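PDB 3HL6: pathogenicity island protein from Staphylococcus aureus subsp. aureus, which is of unknown function but is encoded on a mobile pathogenicity island. Local coordinates for residues I3-L17 / C34-Y46. Residues are numbered along the deposited sequence; the frame is centred on the assembly and turned at random.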
ATOM      1  N   ILE B   3       4.344  22.572 -12.036  1.00 75.60           N
ATOM      2  CA  ILE B   3       4.724  21.134 -11.835  1.00 75.97           C
ATOM      3  C   ILE B   3       5.758  20.895 -10.706  1.00 75.35           C
ATOM      4  O   ILE B   3       6.955  20.765 -10.962  1.00 75.27           O
ATOM      5  CB  ILE B   3       5.224  20.497 -13.165  1.00 76.07           C
ATOM      6  CG1 ILE B   3       4.123  20.585 -14.248  1.00 77.32           C
ATOM      7  CG2 ILE B   3       5.584  19.030 -12.952  1.00 76.81           C
ATOM      8  CD1 ILE B   3       4.496  19.257 -15.412  1.00 79.56           C
ATOM      9  N   GLU B   4       5.297  20.820  -9.461  1.00 74.82           N
ATOM     10  CA  GLU B   4       6.136  20.276  -8.393  1.00 74.62           C
ATOM     11  C   GLU B   4       6.663  18.899  -8.806  1.00 73.35           C
ATOM     12  O   GLU B   4       5.903  18.028  -9.239  1.00 73.22           O
ATOM     13  CB  GLU B   4       5.373  20.190  -7.054  1.00 75.39           C
ATOM     14  CG  GLU B   4       4.743  21.555  -6.593  1.00 78.65           C
ATOM     15  CD  GLU B   4       4.005  21.423  -5.251  1.00 83.15           C
ATOM     16  OE1 GLU B   4       3.643  20.272  -4.850  1.00 85.22           O
ATOM     17  OE2 GLU B   4       3.779  22.476  -4.597  1.00 84.00           O
ATOM     18  N   THR B   5       7.976  18.729  -8.713  1.00 71.78           N
ATOM     19  CA  THR B   5       8.569  17.416  -8.632  1.00 70.47           C
ATOM     20  C   THR B   5       8.668  17.072  -7.165  1.00 69.36           C
ATOM     21  O   THR B   5       9.228  17.831  -6.399  1.00 69.29           O
ATOM     22  CB  THR B   5       9.964  17.386  -9.247  1.00 70.44           C
ATOM     23  OG1 THR B   5       9.878  17.717 -10.639  1.00 71.57           O
ATOM     24  CG2 THR B   5      10.578  15.997  -9.107  1.00 70.96           C
ATOM     25  N   ILE B   6       8.099  15.947  -6.751  1.00 67.99           N
ATOM     26  CA  ILE B   6       8.211  15.591  -5.362  1.00 66.13           C
ATOM     27  C   ILE B   6       9.161  14.421  -5.197  1.00 65.29           C
ATOM     28  O   ILE B   6       9.413  13.681  -6.149  1.00 65.05           O
ATOM     29  CB  ILE B   6       6.832  15.359  -4.700  1.00 66.27           C
ATOM     30  CG1 ILE B   6       6.507  13.883  -4.612  1.00 65.15           C
ATOM     31  CG2 ILE B   6       5.738  16.154  -5.381  1.00 66.05           C
ATOM     32  CD1 ILE B   6       6.711  13.391  -3.210  1.00 65.54           C
ATOM     33  N   VAL B   7       9.729  14.301  -4.003  1.00 64.09           N
ATOM     34  CA  VAL B   7      10.781  13.321  -3.713  1.00 63.28           C
ATOM     35  C   VAL B   7      10.196  12.038  -3.105  1.00 62.29           C
ATOM     36  O   VAL B   7       9.290  12.096  -2.268  1.00 62.60           O
ATOM     37  CB  VAL B   7      11.842  13.914  -2.727  1.00 63.29           C
ATOM     38  CG1 VAL B   7      12.587  12.811  -2.000  1.00 63.55           C
ATOM     39  CG2 VAL B   7      12.829  14.792  -3.467  1.00 63.68           C
ATOM     40  N   ASN B   8      10.732  10.895  -3.520  1.00 60.61           N
ATOM     41  CA  ASN B   8      10.257   9.587  -3.094  1.00 59.05           C
ATOM     42  C   ASN B   8      10.386   9.316  -1.606  1.00 57.41           C
ATOM     43  O   ASN B   8      11.460   9.446  -1.036  1.00 57.68           O
ATOM     44  CB  ASN B   8      11.027   8.512  -3.853  1.00 60.20           C
ATOM     45  CG  ASN B   8      10.230   7.933  -4.997  1.00 62.10           C
ATOM     46  OD1 ASN B   8       9.292   7.152  -4.777  1.00 65.17           O
ATOM     47  ND2 ASN B   8      10.571   8.329  -6.225  1.00 61.98           N
ATOM     48  N   GLU B   9       9.289   8.916  -0.974  1.00 55.19           N
ATOM     49  CA  GLU B   9       9.308   8.609   0.459  1.00 53.01           C
ATOM     50  C   GLU B   9       9.171   7.109   0.791  1.00 51.12           C
ATOM     51  O   GLU B   9       9.156   6.740   1.964  1.00 50.52           O
ATOM     52  CB  GLU B   9       8.255   9.430   1.223  1.00 52.89           C
ATOM     53  CG  GLU B   9       8.144  10.857   0.750  1.00 53.43           C
ATOM     54  CD  GLU B   9       6.818  11.506   1.121  1.00 56.92           C
ATOM     55  OE1 GLU B   9       5.842  10.785   1.484  1.00 56.59           O
ATOM     56  OE2 GLU B   9       6.758  12.757   1.029  1.00 58.06           O
ATOM     57  N   PHE B  10       9.101   6.255  -0.226  1.00 48.58           N
ATOM     58  CA  PHE B  10       8.993   4.835   0.035  1.00 47.29           C
ATOM     59  C   PHE B  10       9.827   4.073  -0.934  1.00 46.58           C
ATOM     60  O   PHE B  10      10.302   4.608  -1.911  1.00 46.51           O
ATOM     61  CB  PHE B  10       7.540   4.338  -0.097  1.00 47.27           C
ATOM     62  CG  PHE B  10       6.567   5.092   0.744  1.00 45.07           C
ATOM     63  CD1 PHE B  10       6.261   4.662   2.007  1.00 43.68           C
ATOM     64  CD2 PHE B  10       5.963   6.226   0.273  1.00 45.25           C
ATOM     65  CE1 PHE B  10       5.365   5.344   2.783  1.00 43.82           C
ATOM     66  CE2 PHE B  10       5.061   6.926   1.056  1.00 46.31           C
ATOM     67  CZ  PHE B  10       4.754   6.476   2.303  1.00 44.93           C
ATOM     68  N   GLU B  11       9.975   2.795  -0.669  1.00 46.01           N
ATOM     69  CA  GLU B  11      10.677   1.946  -1.579  1.00 45.75           C
ATOM     70  C   GLU B  11       9.971   1.832  -2.931  1.00 45.56           C
ATOM     71  O   GLU B  11      10.615   1.565  -3.948  1.00 45.58           O
ATOM     72  CB  GLU B  11      10.847   0.586  -0.926  1.00 45.88           C
ATOM     73  CG  GLU B  11      11.426  -0.448  -1.831  1.00 48.16           C
ATOM     74  CD  GLU B  11      11.776  -1.741  -1.088  1.00 51.57           C
ATOM     75  OE1 GLU B  11      11.722  -1.761   0.176  1.00 48.88           O
ATOM     76  OE2 GLU B  11      12.116  -2.730  -1.796  1.00 53.43           O
ATOM     77  N   THR B  12       8.645   2.021  -2.964  1.00 45.14           N
ATOM     78  CA  THR B  12       7.932   2.004  -4.256  1.00 44.35           C
ATOM     79  C   THR B  12       7.326   3.354  -4.586  1.00 43.18           C
ATOM     80  O   THR B  12       6.851   4.064  -3.699  1.00 43.59           O
ATOM     81  CB  THR B  12       6.786   0.930  -4.331  1.00 44.41           C
ATOM     82  OG1 THR B  12       5.677   1.342  -3.514  1.00 44.62           O
ATOM     83  CG2 THR B  12       7.273  -0.439  -3.910  1.00 44.48           C
ATOM     84  N   ARG B  13       7.316   3.685  -5.868  1.00 42.09           N
ATOM     85  CA  ARG B  13       6.562   4.831  -6.348  1.00 41.29           C
ATOM     86  C   ARG B  13       5.076   4.679  -6.056  1.00 40.64           C
ATOM     87  O   ARG B  13       4.397   5.677  -5.773  1.00 40.39           O
ATOM     88  CB  ARG B  13       6.750   5.009  -7.847  1.00 41.63           C
ATOM     89  CG  ARG B  13       7.953   5.869  -8.276  1.00 41.16           C
ATOM     90  CD  ARG B  13       8.173   5.623  -9.771  1.00 43.42           C
ATOM     91  NE  ARG B  13       9.026   4.452  -9.906  1.00 47.44           N
ATOM     92  CZ  ARG B  13       8.814   3.441 -10.728  1.00 49.49           C
ATOM     93  NH1 ARG B  13       9.661   2.417 -10.749  1.00 52.01           N
ATOM     94  NH2 ARG B  13       7.779   3.455 -11.540  1.00 53.33           N
ATOM     95  N   ALA B  14       4.571   3.442  -6.144  1.00 39.27           N
ATOM     96  CA  ALA B  14       3.148   3.172  -5.893  1.00 37.72           C
ATOM     97  C   ALA B  14       2.793   3.678  -4.514  1.00 37.03           C
ATOM     98  O   ALA B  14       1.814   4.384  -4.368  1.00 36.92           O
ATOM     99  CB  ALA B  14       2.800   1.673  -6.060  1.00 36.86           C
ATOM    100  N   GLY B  15       3.630   3.379  -3.518  1.00 37.03           N
ATOM    101  CA  GLY B  15       3.472   3.941  -2.171  1.00 36.87           C
ATOM    102  C   GLY B  15       3.483   5.470  -2.009  1.00 37.60           C
ATOM    103  O   GLY B  15       2.650   6.017  -1.294  1.00 37.45           O
ATOM    104  N   THR B  16       4.441   6.161  -2.638  1.00 37.88           N
ATOM    105  CA  THR B  16       4.534   7.611  -2.549  1.00 37.39           C
ATOM    106  C   THR B  16       3.284   8.148  -3.219  1.00 37.99           C
ATOM    107  O   THR B  16       2.679   9.096  -2.759  1.00 38.92           O
ATOM    108  CB  THR B  16       5.792   8.181  -3.309  1.00 37.93           C
ATOM    109  OG1 THR B  16       7.009   7.685  -2.749  1.00 35.94           O
ATOM    110  CG2 THR B  16       5.817   9.707  -3.288  1.00 37.41           C
ATOM    111  N   LEU B  17       2.891   7.532  -4.317  1.00 39.11           N
ATOM    112  CA  LEU B  17       1.666   7.925  -5.021  1.00 40.46           C
ATOM    113  C   LEU B  17       0.383   7.700  -4.198  1.00 41.70           C
ATOM    114  O   LEU B  17      -0.513   8.544  -4.225  1.00 42.47           O
ATOM    115  CB  LEU B  17       1.542   7.169  -6.332  1.00 39.67           C
ATOM    116  CG  LEU B  17       2.440   7.648  -7.454  1.00 39.32           C
ATOM    117  CD1 LEU B  17       2.387   6.649  -8.606  1.00 36.01           C
ATOM    118  CD2 LEU B  17       2.007   9.063  -7.910  1.00 38.90           C
ATOM    119  N   CYS B  34      -0.723  18.674  -9.822  1.00 68.13           N
ATOM    120  CA  CYS B  34       0.001  18.196 -10.961  1.00 66.48           C
ATOM    121  C   CYS B  34       1.469  18.058 -10.574  1.00 65.19           C
ATOM    122  O   CYS B  34       2.086  18.995 -10.059  1.00 64.97           O
ATOM    123  CB  CYS B  34      -0.183  19.169 -12.114  1.00 66.23           C
ATOM    124  SG  CYS B  34       0.628  18.635 -13.587  1.00 68.23           S
ATOM    125  N   PHE B  35       2.029  16.875 -10.775  1.00 63.55           N
ATOM    126  CA  PHE B  35       3.379  16.669 -10.290  1.00 62.03           C
ATOM    127  C   PHE B  35       4.174  15.634 -11.059  1.00 61.12           C
ATOM    128  O   PHE B  35       3.664  14.989 -11.957  1.00 60.66           O
ATOM    129  CB  PHE B  35       3.386  16.397  -8.779  1.00 61.72           C
ATOM    130  CG  PHE B  35       2.635  15.176  -8.378  1.00 59.56           C
ATOM    131  CD1 PHE B  35       1.269  15.227  -8.159  1.00 58.99           C
ATOM    132  CD2 PHE B  35       3.288  13.975  -8.218  1.00 56.79           C
ATOM    133  CE1 PHE B  35       0.572  14.096  -7.772  1.00 58.27           C
ATOM    134  CE2 PHE B  35       2.591  12.847  -7.831  1.00 57.16           C
ATOM    135  CZ  PHE B  35       1.235  12.914  -7.602  1.00 56.48           C
ATOM    136  N   LYS B  36       5.449  15.541 -10.712  1.00 60.78           N
ATOM    137  CA  LYS B  36       6.319  14.477 -11.167  1.00 60.93           C
ATOM    138  C   LYS B  36       6.986  13.886  -9.936  1.00 60.83           C
ATOM    139  O   LYS B  36       7.071  14.540  -8.890  1.00 60.15           O
ATOM    140  CB  LYS B  36       7.367  15.011 -12.143  1.00 60.58           C
ATOM    141  CG  LYS B  36       6.797  16.024 -13.118  1.00 62.42           C
ATOM    142  CD  LYS B  36       7.435  15.932 -14.513  1.00 66.52           C
ATOM    143  CE  LYS B  36       8.926  16.335 -14.488  1.00 68.83           C
ATOM    144  NZ  LYS B  36       9.407  16.823 -15.815  1.00 69.14           N
ATOM    145  N   LEU B  37       7.426  12.636 -10.062  1.00 61.16           N
ATOM    146  CA  LEU B  37       8.355  12.038  -9.106  1.00 61.37           C
ATOM    147  C   LEU B  37       9.803  12.217  -9.532  1.00 61.86           C
ATOM    148  O   LEU B  37      10.158  12.085 -10.710  1.00 61.95           O
ATOM    149  CB  LEU B  37       8.068  10.546  -8.926  1.00 61.29           C
ATOM    150  CG  LEU B  37       6.956  10.251  -7.936  1.00 59.61           C
ATOM    151  CD1 LEU B  37       7.225  10.963  -6.665  1.00 59.68           C
ATOM    152  CD2 LEU B  37       5.698  10.809  -8.498  1.00 63.38           C
ATOM    153  N   TYR B  38      10.661  12.483  -8.564  1.00 62.28           N
ATOM    154  CA  TYR B  38      12.053  12.602  -8.894  1.00 62.35           C
ATOM    155  C   TYR B  38      12.701  11.280  -9.318  1.00 61.73           C
ATOM    156  O   TYR B  38      12.657  10.295  -8.598  1.00 61.71           O
ATOM    157  CB  TYR B  38      12.830  13.305  -7.788  1.00 63.01           C
ATOM    158  CG  TYR B  38      14.118  13.821  -8.351  1.00 65.55           C
ATOM    159  CD1 TYR B  38      14.128  14.911  -9.227  1.00 68.12           C
ATOM    160  CD2 TYR B  38      15.321  13.177  -8.071  1.00 68.08           C
ATOM    161  CE1 TYR B  38      15.323  15.369  -9.786  1.00 69.80           C
ATOM    162  CE2 TYR B  38      16.514  13.624  -8.613  1.00 70.23           C
ATOM    163  CZ  TYR B  38      16.506  14.714  -9.471  1.00 70.61           C
ATOM    164  OH  TYR B  38      17.698  15.136 -10.001  1.00 73.84           O
ATOM    165  N   ASN B  39      13.295  11.282 -10.514  1.00 61.45           N
ATOM    166  CA  ASN B  39      13.987  10.122 -11.081  1.00 60.37           C
ATOM    167  C   ASN B  39      13.048   8.913 -11.246  1.00 59.30           C
ATOM    168  O   ASN B  39      13.376   7.775 -10.908  1.00 59.60           O
ATOM    169  CB  ASN B  39      15.244   9.785 -10.262  1.00 61.02           C
ATOM    170  CG  ASN B  39      16.563  10.129 -11.002  1.00 62.47           C
ATOM    171  OD1 ASN B  39      16.566  10.610 -12.137  1.00 62.99           O
ATOM    172  ND2 ASN B  39      17.684   9.867 -10.344  1.00 64.93           N
ATOM    173  N   ASP B  40      11.858   9.201 -11.757  1.00 57.56           N
ATOM    174  CA  ASP B  40      10.874   8.219 -12.153  1.00 55.35           C
ATOM    175  C   ASP B  40      11.381   7.566 -13.411  1.00 54.19           C
ATOM    176  O   ASP B  40      11.442   8.223 -14.444  1.00 54.30           O
ATOM    177  CB  ASP B  40       9.590   8.973 -12.493  1.00 55.47           C
ATOM    178  CG  ASP B  40       8.413   8.058 -12.792  1.00 54.67           C
ATOM    179  OD1 ASP B  40       8.606   6.828 -12.938  1.00 53.49           O
ATOM    180  OD2 ASP B  40       7.288   8.604 -12.879  1.00 51.61           O
ATOM    181  N   PRO B  41      11.695   6.267 -13.365  1.00 52.69           N
ATOM    182  CA  PRO B  41      12.288   5.749 -14.578  1.00 51.44           C
ATOM    183  C   PRO B  41      11.300   5.739 -15.743  1.00 51.39           C
ATOM    184  O   PRO B  41      11.695   5.442 -16.856  1.00 52.43           O
ATOM    185  CB  PRO B  41      12.689   4.322 -14.199  1.00 51.21           C
ATOM    186  CG  PRO B  41      11.818   3.936 -13.081  1.00 50.98           C
ATOM    187  CD  PRO B  41      11.496   5.223 -12.339  1.00 52.93           C
ATOM    188  N   PHE B  42      10.029   6.058 -15.500  1.00 50.45           N
ATOM    189  CA  PHE B  42       9.004   5.927 -16.522  1.00 49.39           C
ATOM    190  C   PHE B  42       8.539   7.303 -16.865  1.00 50.00           C
ATOM    191  O   PHE B  42       7.762   7.485 -17.799  1.00 49.56           O
ATOM    192  CB  PHE B  42       7.790   5.142 -15.992  1.00 49.72           C
ATOM    193  CG  PHE B  42       7.889   3.653 -16.170  1.00 45.59           C
ATOM    194  CD1 PHE B  42       7.603   3.069 -17.385  1.00 42.06           C
ATOM    195  CD2 PHE B  42       8.251   2.849 -15.115  1.00 44.63           C
ATOM    196  CE1 PHE B  42       7.681   1.697 -17.550  1.00 42.84           C
ATOM    197  CE2 PHE B  42       8.332   1.459 -15.264  1.00 43.94           C
ATOM    198  CZ  PHE B  42       8.048   0.889 -16.487  1.00 44.14           C
ATOM    199  N   ASP B  43       8.990   8.272 -16.068  1.00 50.65           N
ATOM    200  CA  ASP B  43       8.920   9.663 -16.436  1.00 50.92           C
ATOM    201  C   ASP B  43       7.483  10.139 -16.609  1.00 50.98           C
ATOM    202  O   ASP B  43       7.124  10.742 -17.621  1.00 51.02           O
ATOM    203  CB  ASP B  43       9.650   9.838 -17.737  1.00 51.71           C
ATOM    204  CG  ASP B  43      10.240  11.206 -17.885  1.00 54.09           C
ATOM    205  OD1 ASP B  43       9.821  12.137 -17.150  1.00 53.67           O
ATOM    206  OD2 ASP B  43      11.132  11.326 -18.756  1.00 58.20           O
ATOM    207  N   MET B  44       6.650   9.873 -15.619  1.00 51.24           N
ATOM    208  CA  MET B  44       5.233  10.105 -15.795  1.00 51.36           C
ATOM    209  C   MET B  44       4.908  11.504 -15.336  1.00 51.73           C
ATOM    210  O   MET B  44       5.554  12.031 -14.425  1.00 52.14           O
ATOM    211  CB  MET B  44       4.410   9.082 -15.004  1.00 51.02           C
ATOM    212  CG  MET B  44       4.461   7.677 -15.577  1.00 49.98           C
ATOM    213  SD  MET B  44       3.824   6.487 -14.378  1.00 49.95           S
ATOM    214  CE  MET B  44       4.008   4.923 -15.229  1.00 48.92           C
ATOM    215  N   VAL B  45       3.904  12.103 -15.964  1.00 51.78           N
ATOM    216  CA  VAL B  45       3.257  13.287 -15.420  1.00 51.71           C
ATOM    217  C   VAL B  45       1.969  12.877 -14.690  1.00 52.01           C
ATOM    218  O   VAL B  45       1.094  12.220 -15.267  1.00 51.15           O
ATOM    219  CB  VAL B  45       2.949  14.286 -16.570  1.00 52.09           C
ATOM    220  CG1 VAL B  45       2.121  15.483 -16.079  1.00 51.15           C
ATOM    221  CG2 VAL B  45       4.248  14.740 -17.222  1.00 51.64           C
ATOM    222  N   TYR B  46       1.854  13.251 -13.420  1.00 52.52           N
ATOM    223  CA  TYR B  46       0.689  12.829 -12.623  1.00 53.24           C
ATOM    224  C   TYR B  46      -0.251  13.983 -12.366  1.00 54.28           C
ATOM    225  O   TYR B  46       0.177  15.069 -12.005  1.00 55.20           O
ATOM    226  CB  TYR B  46       1.109  12.245 -11.269  1.00 52.41           C
ATOM    227  CG  TYR B  46       2.153  11.162 -11.362  1.00 51.37           C
ATOM    228  CD1 TYR B  46       3.512  11.484 -11.364  1.00 49.91           C
ATOM    229  CD2 TYR B  46       1.789   9.812 -11.453  1.00 48.70           C
ATOM    230  CE1 TYR B  46       4.475  10.498 -11.444  1.00 49.17           C
ATOM    231  CE2 TYR B  46       2.755   8.812 -11.531  1.00 48.17           C
ATOM    232  CZ  TYR B  46       4.096   9.168 -11.535  1.00 49.68           C
ATOM    233  OH  TYR B  46       5.078   8.200 -11.612  1.00 51.45           O
TER
HETATM  234  O   HOH W   1       6.252   5.457 -12.483  1.00 34.17           O
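Thr5 pairs with Lys36 and Ile6 with Leu37 in parallel register, and three backbone bonds form the ladder: Lys36 N donates to Glu4 O (2.9 Å), Lys36 O accepts from Ile6 N (2.8 Å), and Tyr38 N closes it on Ile6 O (3.0 Å). This adds strand 4-6 beside 33-37, at one end of this chain's mixed sheet, and helix 13-30 makes the crossover of a beta-alpha-beta unit.

Apolar side chains meet on the sheet face turned to helix 13-30. Ile6 CG1 packs against Leu37 CD1, both side chains pointing the same way, and Thr16 CG2 touches that same methyl. Leu17 CD2 sits over one face of the Tyr46 ring in a CH-pi contact, 3.9 Å from the centroid, and meets the edge of the Phe35 ring. On the other side of the sheet, Thr5 CG2, anti to the backbone N (OG1 at chi1 -62°), abuts the edge of the Tyr38 ring.

Within 34-46, Asp40 is held by Phe42 N on OD1, an Asx turn, and by Tyr46 OH (2.6 Å) and Met44 N, which reach OD2 from opposite faces of the carboxylate. Across the contact, Pro41 CD lies over one face of the Arg13 guanidinium. Arg13 NH2, which also donates to Ala163 O, makes a long salt bridge to Asp40 OD1 (3.7 Å), and a water bridges NH2, OD1 and Tyr46 OH. Arginine and aspartate are thus coupled by charge and a bridging water, not by a direct N-H bond, which probably favours an ionised Asp40.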